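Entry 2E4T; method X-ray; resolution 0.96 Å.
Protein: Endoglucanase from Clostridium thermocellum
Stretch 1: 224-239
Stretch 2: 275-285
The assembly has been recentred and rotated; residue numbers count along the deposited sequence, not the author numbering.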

# COMPACT_ATOMS: atom_id res chain seq x y z
N TYR A 224 -16.31 2.18 -13.86
CA TYR A 224 -14.89 1.94 -14.11
C TYR A 224 -14.08 2.01 -12.83
O TYR A 224 -12.87 1.69 -12.84
N ALA A 225 -14.67 2.44 -11.72
CA ALA A 225 -13.91 2.60 -10.48
C ALA A 225 -13.59 1.23 -9.88
O ALA A 225 -14.42 0.31 -9.94
N GLU A 226 -12.41 1.14 -9.28
CA GLU A 226 -11.98 -0.11 -8.64
C GLU A 226 -12.33 -0.07 -7.16
O GLU A 226 -12.03 0.94 -6.49
N ILE A 227 -12.90 -1.17 -6.68
CA ILE A 227 -13.23 -1.31 -5.26
C ILE A 227 -12.18 -2.16 -4.57
O ILE A 227 -11.84 -3.28 -5.00
N PHE A 228 -11.66 -1.58 -3.46
CA PHE A 228 -10.63 -2.18 -2.63
C PHE A 228 -11.24 -2.58 -1.28
O PHE A 228 -11.97 -1.78 -0.66
N GLY A 229 -10.90 -3.78 -0.81
CA GLY A 229 -11.27 -4.16 0.54
C GLY A 229 -10.57 -5.45 0.89
O GLY A 229 -10.04 -6.13 0.01
N PRO A 230 -10.54 -5.79 2.19
CA PRO A 230 -11.23 -5.11 3.29
C PRO A 230 -10.39 -4.11 4.09
O PRO A 230 -10.87 -3.62 5.11
N ALA A 231 -9.15 -3.84 3.63
CA ALA A 231 -8.26 -2.90 4.37
C ALA A 231 -7.98 -3.45 5.78
O ALA A 231 -8.01 -2.72 6.78
N LEU A 232 -7.69 -4.75 5.84
CA LEU A 232 -7.49 -5.43 7.13
C LEU A 232 -6.22 -4.97 7.81
O LEU A 232 -5.15 -4.78 7.16
N TYR A 233 -6.26 -4.86 9.14
CA TYR A 233 -5.17 -4.19 9.83
C TYR A 233 -3.88 -5.04 9.89
O TYR A 233 -2.77 -4.48 10.03
N GLY A 234 -4.02 -6.35 9.89
CA GLY A 234 -2.87 -7.21 10.14
C GLY A 234 -3.33 -8.65 10.22
O GLY A 234 -4.52 -8.96 10.05
N PHE A 235 -2.36 -9.53 10.49
CA PHE A 235 -2.55 -10.95 10.28
C PHE A 235 -3.77 -11.52 11.03
O PHE A 235 -4.48 -12.36 10.45
N ALA A 236 -3.99 -11.15 12.29
CA ALA A 236 -5.13 -11.77 12.99
C ALA A 236 -6.47 -11.44 12.31
O ALA A 236 -7.41 -12.23 12.38
N ALA A 237 -6.56 -10.28 11.66
CA ALA A 237 -7.74 -9.99 10.86
C ALA A 237 -7.79 -10.82 9.58
O ALA A 237 -8.86 -11.27 9.15
N TYR A 238 -6.62 -11.01 8.93
CA TYR A 238 -6.57 -11.91 7.77
C TYR A 238 -7.09 -13.30 8.15
O TYR A 238 -7.76 -13.97 7.36
N GLU A 239 -6.72 -13.75 9.36
CA GLU A 239 -7.02 -15.14 9.70
C GLU A 239 -8.46 -15.34 10.15
O GLU A 239 -9.14 -16.26 9.68
N ARG A 275 -18.08 -7.71 -11.61
CA ARG A 275 -17.11 -7.79 -10.55
C ARG A 275 -17.37 -6.71 -9.50
O ARG A 275 -17.42 -5.51 -9.82
N LEU A 276 -17.46 -7.12 -8.22
CA LEU A 276 -17.72 -6.18 -7.14
C LEU A 276 -16.50 -5.97 -6.25
O LEU A 276 -16.49 -5.03 -5.43
N LEU A 277 -15.48 -6.83 -6.34
CA LEU A 277 -14.22 -6.63 -5.62
C LEU A 277 -13.13 -6.59 -6.69
O LEU A 277 -12.94 -7.60 -7.38
N ASP A 278 -12.43 -5.46 -6.80
CA ASP A 278 -11.34 -5.37 -7.77
C ASP A 278 -9.99 -5.70 -7.14
O ASP A 278 -9.12 -6.29 -7.82
N VAL A 279 -9.79 -5.30 -5.89
CA VAL A 279 -8.49 -5.36 -5.27
C VAL A 279 -8.64 -5.83 -3.81
O VAL A 279 -9.32 -5.18 -3.02
N LEU A 280 -8.01 -6.96 -3.50
CA LEU A 280 -7.86 -7.42 -2.11
C LEU A 280 -6.81 -6.52 -1.46
O LEU A 280 -5.70 -6.41 -1.95
N ASP A 281 -7.22 -5.88 -0.36
CA ASP A 281 -6.46 -4.76 0.25
C ASP A 281 -6.17 -5.10 1.69
O ASP A 281 -7.12 -5.35 2.49
N VAL A 282 -4.88 -5.17 2.05
CA VAL A 282 -4.50 -5.46 3.41
C VAL A 282 -3.40 -4.47 3.86
O VAL A 282 -2.71 -3.85 3.05
N HIS A 283 -3.27 -4.38 5.19
CA HIS A 283 -2.20 -3.62 5.83
C HIS A 283 -1.22 -4.63 6.41
O HIS A 283 -1.62 -5.64 7.00
N TRP A 284 0.09 -4.36 6.24
CA TRP A 284 1.13 -5.27 6.67
C TRP A 284 2.24 -4.46 7.35
O TRP A 284 3.12 -3.91 6.69
N TYR A 285 2.15 -4.38 8.68
CA TYR A 285 3.24 -3.83 9.49
C TYR A 285 3.99 -5.02 9.99
O TYR A 285 3.45 -5.84 10.75

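The two strands run parallel and bond through their backbones; Phe228 and Val279 share one face, while Leu280, Leu232 and Val282 lie on the other. At the start of the strand in stretch 1, Glu226 (chi1 m) brings its CB to 3.8 Å from Asp278 CB, while its carboxylate is bonded elsewhere in the structure. Asp278, chi1 m, points toward stretch 1, and its OD2 accepts a hydrogen bond from Ile227 N at 2.9 Å; a short acidic side chain just before its strand can thus accept from a backbone NH near the start of the neighbouring strand. Ile227 (m, m) leads its end away, although its CG2 lies 3.5 Å from Leu276 O.

Phe228, chi1 m, shares a face of the sheet with Val279, chi1 t. The branched valine covers the flat ring, with Val279 CG2 3.7 Å from the centroid of the Phe228 ring, while Asp281 OD2 lies at the ring edge, 3.5 Å from Phe228 CB. Gly229, lacking a side chain, has its N 3.8 Å from Leu277 CD1. Pro230, after a cis peptide bond, points away, yet its CD meets Leu280 CD1 at 4.0 Å; its nitrogen has no hydrogen to give. Small Ala231 leaves its CB 3.9 Å from Asp281 OD1 and 4.0 Å from His283 CE1. The register shifts by one between Pro230 and Leu232, a beta bulge; beyond it, Leu232 (m, t) and Val282 (m) share a face, Leu232 CB lying 4.4 Å from Val282 CG1.

Tyr233 (chi1 p) points away, but a water donates to Tyr233 O at 2.8 Å and accepts from Tyr285 N at 2.9 Å, linking the backbones. In the helix, Phe235 (t) places CD1 4.4 Å from Trp284 CZ3, edge to edge. Tyr238 (m) points toward the strand and suits a mixed site: its ring face receives Val282 CG1, 4.2 Å from the centroid of the Tyr238 ring, while Tyr238 OH donates to His283 O at 2.7 Å.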

# COMPACT_ATOMS: atom_id res chain seq x y z
CB TYR A 224 -14.35 3.01 -15.09
CG TYR A 224 -15.19 2.99 -16.35
CD1 TYR A 224 -15.06 2.01 -17.29
CD2 TYR A 224 -16.16 3.96 -16.55
CE1 TYR A 224 -15.92 2.01 -18.43
CE2 TYR A 224 -17.00 4.00 -17.67
CZ TYR A 224 -16.89 2.99 -18.58
OH TYR A 224 -17.70 2.97 -19.70
CB ALA A 225 -14.72 3.44 -9.49
CB GLU A 226 -10.47 -0.30 -8.84
CG GLU A 226 -10.18 -0.68 -10.27
CD GLU A 226 -8.71 -0.87 -10.58
OE1 GLU A 226 -7.86 -0.08 -10.11
OE2 GLU A 226 -8.39 -1.83 -11.29
CB ILE A 227 -14.65 -1.95 -5.13
CG1 ILE A 227 -15.72 -0.96 -5.56
CG2 ILE A 227 -14.87 -2.48 -3.71
CD1 ILE A 227 -15.95 0.19 -4.49
CB PHE A 228 -9.54 -1.11 -2.30
CG PHE A 228 -8.63 -0.73 -3.43
CD1 PHE A 228 -9.11 -0.16 -4.60
CD2 PHE A 228 -7.25 -0.89 -3.29
CE1 PHE A 228 -8.25 0.24 -5.62
CE2 PHE A 228 -6.38 -0.48 -4.30
CZ PHE A 228 -6.90 0.08 -5.49
CB PRO A 230 -11.76 -6.28 4.20
CG PRO A 230 -11.12 -7.55 3.65
CD PRO A 230 -10.03 -7.10 2.64
CB ALA A 231 -8.78 -1.48 4.38
CB LEU A 232 -7.45 -6.95 6.91
CG LEU A 232 -8.70 -7.56 6.32
CD1 LEU A 232 -8.48 -9.05 6.11
CD2 LEU A 232 -9.93 -7.33 7.22
CB TYR A 233 -5.56 -3.78 11.27
CG TYR A 233 -5.43 -4.87 12.31
CD1 TYR A 233 -4.24 -5.02 13.02
CD2 TYR A 233 -6.48 -5.71 12.58
CE1 TYR A 233 -4.08 -6.01 13.99
CE2 TYR A 233 -6.34 -6.72 13.54
CZ TYR A 233 -5.15 -6.84 14.24
OH TYR A 233 -4.95 -7.81 15.22
CB PHE A 235 -1.27 -11.72 10.65
CG PHE A 235 -1.35 -13.14 10.22
CD1 PHE A 235 -0.92 -13.52 8.95
CD2 PHE A 235 -1.97 -14.11 11.04
CE1 PHE A 235 -1.07 -14.82 8.50
CE2 PHE A 235 -2.16 -15.41 10.56
CZ PHE A 235 -1.70 -15.72 9.30
CB ALA A 236 -5.16 -11.36 14.46
CB ALA A 237 -7.85 -8.50 10.56
CB TYR A 238 -5.14 -12.15 7.25
CG TYR A 238 -4.29 -10.97 6.80
CD1 TYR A 238 -4.59 -9.63 7.04
CD2 TYR A 238 -3.06 -11.28 6.19
CE1 TYR A 238 -3.67 -8.64 6.74
CE2 TYR A 238 -2.16 -10.29 5.86
CZ TYR A 238 -2.43 -8.97 6.14
OH TYR A 238 -1.48 -8.03 5.85
CB GLU A 239 -6.04 -15.67 10.77
CG GLU A 239 -6.11 -17.18 10.83
CD GLU A 239 -5.29 -17.84 11.89
OE1 GLU A 239 -4.50 -17.20 12.58
OE2 GLU A 239 -5.44 -19.10 12.03
CB ARG A 275 -15.71 -7.61 -11.15
CG ARG A 275 -14.61 -7.49 -10.10
CD ARG A 275 -13.20 -7.51 -10.77
NE ARG A 275 -12.83 -8.84 -11.26
CZ ARG A 275 -12.23 -9.77 -10.51
NH1 ARG A 275 -12.02 -9.56 -9.19
NH2 ARG A 275 -11.83 -10.90 -11.10
CB LEU A 276 -18.91 -6.64 -6.27
CG LEU A 276 -20.22 -6.69 -7.04
CD1 LEU A 276 -21.31 -7.22 -6.12
CD2 LEU A 276 -20.64 -5.33 -7.58
CB LEU A 277 -13.92 -7.77 -4.67
CG LEU A 277 -12.59 -7.67 -3.91
CD1 LEU A 277 -12.57 -6.48 -2.94
CD2 LEU A 277 -12.24 -8.96 -3.26
CB ASP A 278 -11.30 -4.00 -8.41
CG ASP A 278 -12.55 -3.76 -9.22
OD1 ASP A 278 -12.60 -4.27 -10.37
OD2 ASP A 278 -13.49 -3.11 -8.69
CB VAL A 279 -7.77 -4.00 -5.29
CG1 VAL A 279 -6.33 -4.18 -4.86
CG2 VAL A 279 -7.84 -3.34 -6.67
CB LEU A 280 -7.41 -8.88 -2.11
CG LEU A 280 -7.22 -9.48 -0.73
CD1 LEU A 280 -8.57 -9.66 -0.03
CD2 LEU A 280 -6.51 -10.83 -0.82
CB ASP A 281 -7.44 -3.53 0.18
CG ASP A 281 -6.96 -2.29 0.86
OD1 ASP A 281 -6.06 -2.40 1.74
OD2 ASP A 281 -7.47 -1.21 0.48
CB VAL A 282 -4.00 -6.91 3.61
CG1 VAL A 282 -5.11 -7.92 3.29
CG2 VAL A 282 -2.74 -7.17 2.74
CB HIS A 283 -2.74 -2.75 6.95
CG HIS A 283 -3.74 -1.76 6.48
ND1 HIS A 283 -4.07 -1.43 5.19
CD2 HIS A 283 -4.54 -0.98 7.27
CE1 HIS A 283 -5.02 -0.46 5.23
NE2 HIS A 283 -5.33 -0.19 6.50
CB TRP A 284 1.71 -6.10 5.50
CG TRP A 284 2.78 -7.04 5.86
CD1 TRP A 284 4.14 -6.86 5.69
CD2 TRP A 284 2.64 -8.38 6.44
NE1 TRP A 284 4.83 -8.01 6.10
CE2 TRP A 284 3.94 -8.95 6.54
CE3 TRP A 284 1.55 -9.15 6.82
CZ2 TRP A 284 4.14 -10.25 7.05
CZ3 TRP A 284 1.78 -10.45 7.31
CH2 TRP A 284 3.08 -10.96 7.41
CB TYR A 285 2.71 -2.97 10.63
CG TYR A 285 2.07 -1.69 10.12
CD1 TYR A 285 2.84 -0.59 9.82
CD2 TYR A 285 0.69 -1.59 9.97
CE1 TYR A 285 2.26 0.59 9.38
CE2 TYR A 285 0.08 -0.43 9.54
CZ TYR A 285 0.87 0.69 9.26
OH TYR A 285 0.35 1.90 8.93
O HOH W 1 -0.08 -5.38 10.30